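Local coordinates for adherence and virulence protein A (Streptococcus pneumoniae, PDB 6PON) that probably binds fibronectin and so helps pneumococci adhere to host tissue, at residues B[27-32]-B[73-78]. Sequence-based numbering, arbitrary orientation.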
ATOM      1  N   ILE B  27      43.575 -23.305  -2.494  1.00 23.29           N
ATOM      2  CA  ILE B  27      42.360 -24.027  -2.148  1.00 20.61           C
ATOM      3  C   ILE B  27      42.650 -24.843  -0.895  1.00 21.81           C
ATOM      4  O   ILE B  27      43.516 -25.725  -0.913  1.00 24.68           O
ATOM      5  CB  ILE B  27      41.890 -24.938  -3.303  1.00 22.92           C
ATOM      6  CG1 ILE B  27      41.464 -24.122  -4.524  1.00 21.56           C
ATOM      7  CG2 ILE B  27      40.746 -25.821  -2.887  1.00 23.57           C
ATOM      8  CD1 ILE B  27      42.258 -24.474  -5.786  1.00 26.08           C
ATOM      9  N   ASN B  28      41.933 -24.556   0.192  1.00 21.99           N
ATOM     10  CA  ASN B  28      42.107 -25.268   1.455  1.00 18.61           C
ATOM     11  C   ASN B  28      40.759 -25.544   2.109  1.00 23.60           C
ATOM     12  O   ASN B  28      39.745 -24.906   1.804  1.00 23.61           O
ATOM     13  CB  ASN B  28      42.978 -24.488   2.436  1.00 18.39           C
ATOM     14  CG  ASN B  28      44.353 -24.216   1.890  1.00 24.05           C
ATOM     15  OD1 ASN B  28      44.557 -23.234   1.179  1.00 26.97           O
ATOM     16  ND2 ASN B  28      45.309 -25.097   2.199  1.00 25.79           N
ATOM     17  N   GLN B  29      40.784 -26.510   3.037  1.00 18.13           N
ATOM     18  CA  GLN B  29      39.651 -26.963   3.840  1.00 20.39           C
ATOM     19  C   GLN B  29      40.014 -26.783   5.316  1.00 22.80           C
ATOM     20  O   GLN B  29      40.390 -27.753   5.993  1.00 24.99           O
ATOM     21  CB  GLN B  29      39.332 -28.423   3.519  1.00 21.67           C
ATOM     22  CG  GLN B  29      38.177 -29.071   4.259  1.00 23.78           C
ATOM     23  CD  GLN B  29      37.932 -30.509   3.797  1.00 27.87           C
ATOM     24  OE1 GLN B  29      38.723 -31.061   3.023  1.00 24.13           O
ATOM     25  NE2 GLN B  29      36.833 -31.117   4.262  1.00 23.56           N
ATOM     26  N   PRO B  30      39.929 -25.555   5.850  1.00 23.74           N
ATOM     27  CA  PRO B  30      40.328 -25.354   7.261  1.00 25.91           C
ATOM     28  C   PRO B  30      39.483 -26.140   8.246  1.00 28.11           C
ATOM     29  O   PRO B  30      40.026 -26.699   9.205  1.00 31.57           O
ATOM     30  CB  PRO B  30      40.197 -23.834   7.470  1.00 25.54           C
ATOM     31  CG  PRO B  30      39.469 -23.313   6.301  1.00 25.97           C
ATOM     32  CD  PRO B  30      39.598 -24.290   5.166  1.00 19.69           C
ATOM     33  N   PHE B  31      38.176 -26.223   8.036  1.00 30.51           N
ATOM     34  CA  PHE B  31      37.328 -27.095   8.837  1.00 30.73           C
ATOM     35  C   PHE B  31      36.669 -28.119   7.925  1.00 30.86           C
ATOM     36  O   PHE B  31      36.703 -27.992   6.698  1.00 29.67           O
ATOM     37  CB  PHE B  31      36.288 -26.284   9.612  1.00 23.43           C
ATOM     38  CG  PHE B  31      36.903 -25.264  10.514  1.00 26.90           C
ATOM     39  CD1 PHE B  31      37.443 -25.642  11.735  1.00 24.04           C
ATOM     40  CD2 PHE B  31      36.983 -23.932  10.127  1.00 27.92           C
ATOM     41  CE1 PHE B  31      38.029 -24.699  12.573  1.00 28.41           C
ATOM     42  CE2 PHE B  31      37.562 -22.986  10.950  1.00 24.34           C
ATOM     43  CZ  PHE B  31      38.091 -23.370  12.177  1.00 27.15           C
ATOM     44  N   GLU B  32      36.064 -29.141   8.540  1.00 27.60           N
ATOM     45  CA  GLU B  32      35.583 -30.283   7.769  1.00 27.76           C
ATOM     46  C   GLU B  32      34.614 -29.856   6.674  1.00 31.30           C
ATOM     47  O   GLU B  32      34.715 -30.309   5.526  1.00 28.67           O
ATOM     48  CB  GLU B  32      34.932 -31.312   8.696  1.00 28.46           C
ATOM     49  CG  GLU B  32      34.894 -32.712   8.108  1.00 40.72           C
ATOM     50  CD  GLU B  32      36.248 -33.414   8.181  1.00 57.52           C
ATOM     51  OE1 GLU B  32      36.390 -34.369   8.976  1.00 58.26           O
ATOM     52  OE2 GLU B  32      37.187 -33.014   7.454  1.00 54.75           O
ATOM     53  N   SER B  73      42.854 -33.246   2.223  1.00 26.37           N
ATOM     54  CA  SER B  73      41.998 -34.412   2.137  1.00 25.86           C
ATOM     55  C   SER B  73      41.888 -34.871   0.689  1.00 25.65           C
ATOM     56  O   SER B  73      42.250 -34.157  -0.245  1.00 23.56           O
ATOM     57  CB  SER B  73      40.604 -34.094   2.668  1.00 23.34           C
ATOM     58  OG  SER B  73      40.014 -33.036   1.920  1.00 23.20           O
ATOM     59  N   THR B  74      41.334 -36.075   0.509  1.00 24.18           N
ATOM     60  CA  THR B  74      40.938 -36.502  -0.830  1.00 24.29           C
ATOM     61  C   THR B  74      40.061 -35.444  -1.501  1.00 23.43           C
ATOM     62  O   THR B  74      40.250 -35.122  -2.680  1.00 21.41           O
ATOM     63  CB  THR B  74      40.206 -37.852  -0.749  1.00 28.57           C
ATOM     64  OG1 THR B  74      41.097 -38.865  -0.271  1.00 29.90           O
ATOM     65  CG2 THR B  74      39.669 -38.279  -2.116  1.00 26.13           C
ATOM     66  N   PHE B  75      39.104 -34.881  -0.752  1.00 21.79           N
ATOM     67  CA  PHE B  75      38.219 -33.864  -1.307  1.00 21.45           C
ATOM     68  C   PHE B  75      39.010 -32.723  -1.920  1.00 20.26           C
ATOM     69  O   PHE B  75      38.698 -32.265  -3.022  1.00 19.75           O
ATOM     70  CB  PHE B  75      37.287 -33.342  -0.213  1.00 25.59           C
ATOM     71  CG  PHE B  75      36.479 -32.108  -0.599  1.00 27.14           C
ATOM     72  CD1 PHE B  75      35.336 -32.220  -1.397  1.00 22.68           C
ATOM     73  CD2 PHE B  75      36.827 -30.856  -0.112  1.00 20.94           C
ATOM     74  CE1 PHE B  75      34.576 -31.114  -1.720  1.00 21.29           C
ATOM     75  CE2 PHE B  75      36.077 -29.745  -0.433  1.00 20.90           C
ATOM     76  CZ  PHE B  75      34.936 -29.874  -1.244  1.00 21.70           C
ATOM     77  N   ILE B  76      40.059 -32.273  -1.232  1.00 22.54           N
ATOM     78  CA  ILE B  76      40.754 -31.062  -1.643  1.00 21.72           C
ATOM     79  C   ILE B  76      41.611 -31.316  -2.871  1.00 23.24           C
ATOM     80  O   ILE B  76      41.674 -30.477  -3.784  1.00 20.09           O
ATOM     81  CB  ILE B  76      41.585 -30.511  -0.476  1.00 23.29           C
ATOM     82  CG1 ILE B  76      40.651 -29.937   0.591  1.00 21.08           C
ATOM     83  CG2 ILE B  76      42.530 -29.419  -0.974  1.00 23.88           C
ATOM     84  CD1 ILE B  76      40.005 -28.642   0.160  1.00 21.56           C
ATOM     85  N   MET B  77      42.286 -32.469  -2.920  1.00 22.61           N
ATOM     86  CA  MET B  77      43.135 -32.781  -4.068  1.00 22.17           C
ATOM     87  C   MET B  77      42.318 -32.876  -5.346  1.00 22.31           C
ATOM     88  O   MET B  77      42.787 -32.469  -6.414  1.00 23.12           O
ATOM     89  CB  MET B  77      43.897 -34.092  -3.842  1.00 22.71           C
ATOM     90  CG  MET B  77      44.512 -34.228  -2.460  1.00 28.48           C
ATOM     91  SD  MET B  77      45.446 -35.753  -2.215  1.00 34.63           S
ATOM     92  CE  MET B  77      47.026 -35.021  -2.509  1.00 33.07           C
ATOM     93  N   VAL B  78      41.106 -33.434  -5.265  1.00 21.26           N
ATOM     94  CA  VAL B  78      40.218 -33.440  -6.429  1.00 24.87           C
ATOM     95  C   VAL B  78      39.821 -32.015  -6.808  1.00 20.16           C
ATOM     96  O   VAL B  78      39.800 -31.659  -7.989  1.00 22.96           O
ATOM     97  CB  VAL B  78      38.980 -34.328  -6.178  1.00 26.29           C
ATOM     98  CG1 VAL B  78      38.031 -34.299  -7.386  1.00 23.10           C
ATOM     99  CG2 VAL B  78      39.397 -35.753  -5.890  1.00 18.75           C
TER
HETATM  100  O   HOH W   1      41.880 -31.134   3.565  1.00 24.14           O
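The amide oxygen of Q29 receives the hydroxyl of S73: OG donates to OE1 at 2.6 Å, lying in the carbonyl plane with a C=O...donor angle of 157°. The same OG, as N-cap of helix 74-83, accepts from I76 N at 3.2 Å, so the capping hydroxyl links the helix's first turn to the amide. A water that donates to Q29 OE1 and accepts from S73 N at 2.7 Å bridges the two residues a second time, giving OE1 two donors. Q29 reaches the cap fully extended, CG anti to the backbone N (chi1 -180°). Its NE2 donates to E32 O at 2.6 Å, three residues on; with both ends bonded, the amide's orientation is fixed from both sides. I76 crosses the Q29 chain obliquely, its CD1 3.4 Å from Q29 CB, and continues to I27, whose CG2 lies 4.2 Å from that CD1. F75 CD2 approaches OE1 obliquely. The contact thus joins strand 23-28, outermost in its four-stranded antiparallel sheet within this chain, and the residues that follow to the first turn of helix 74-83. NE of R80 in that helix hydrogen-bonds I27 O, I76 also touches L35 on strand 34-41, and F75 touches E141 of strand 139-142 in the five-stranded sheet.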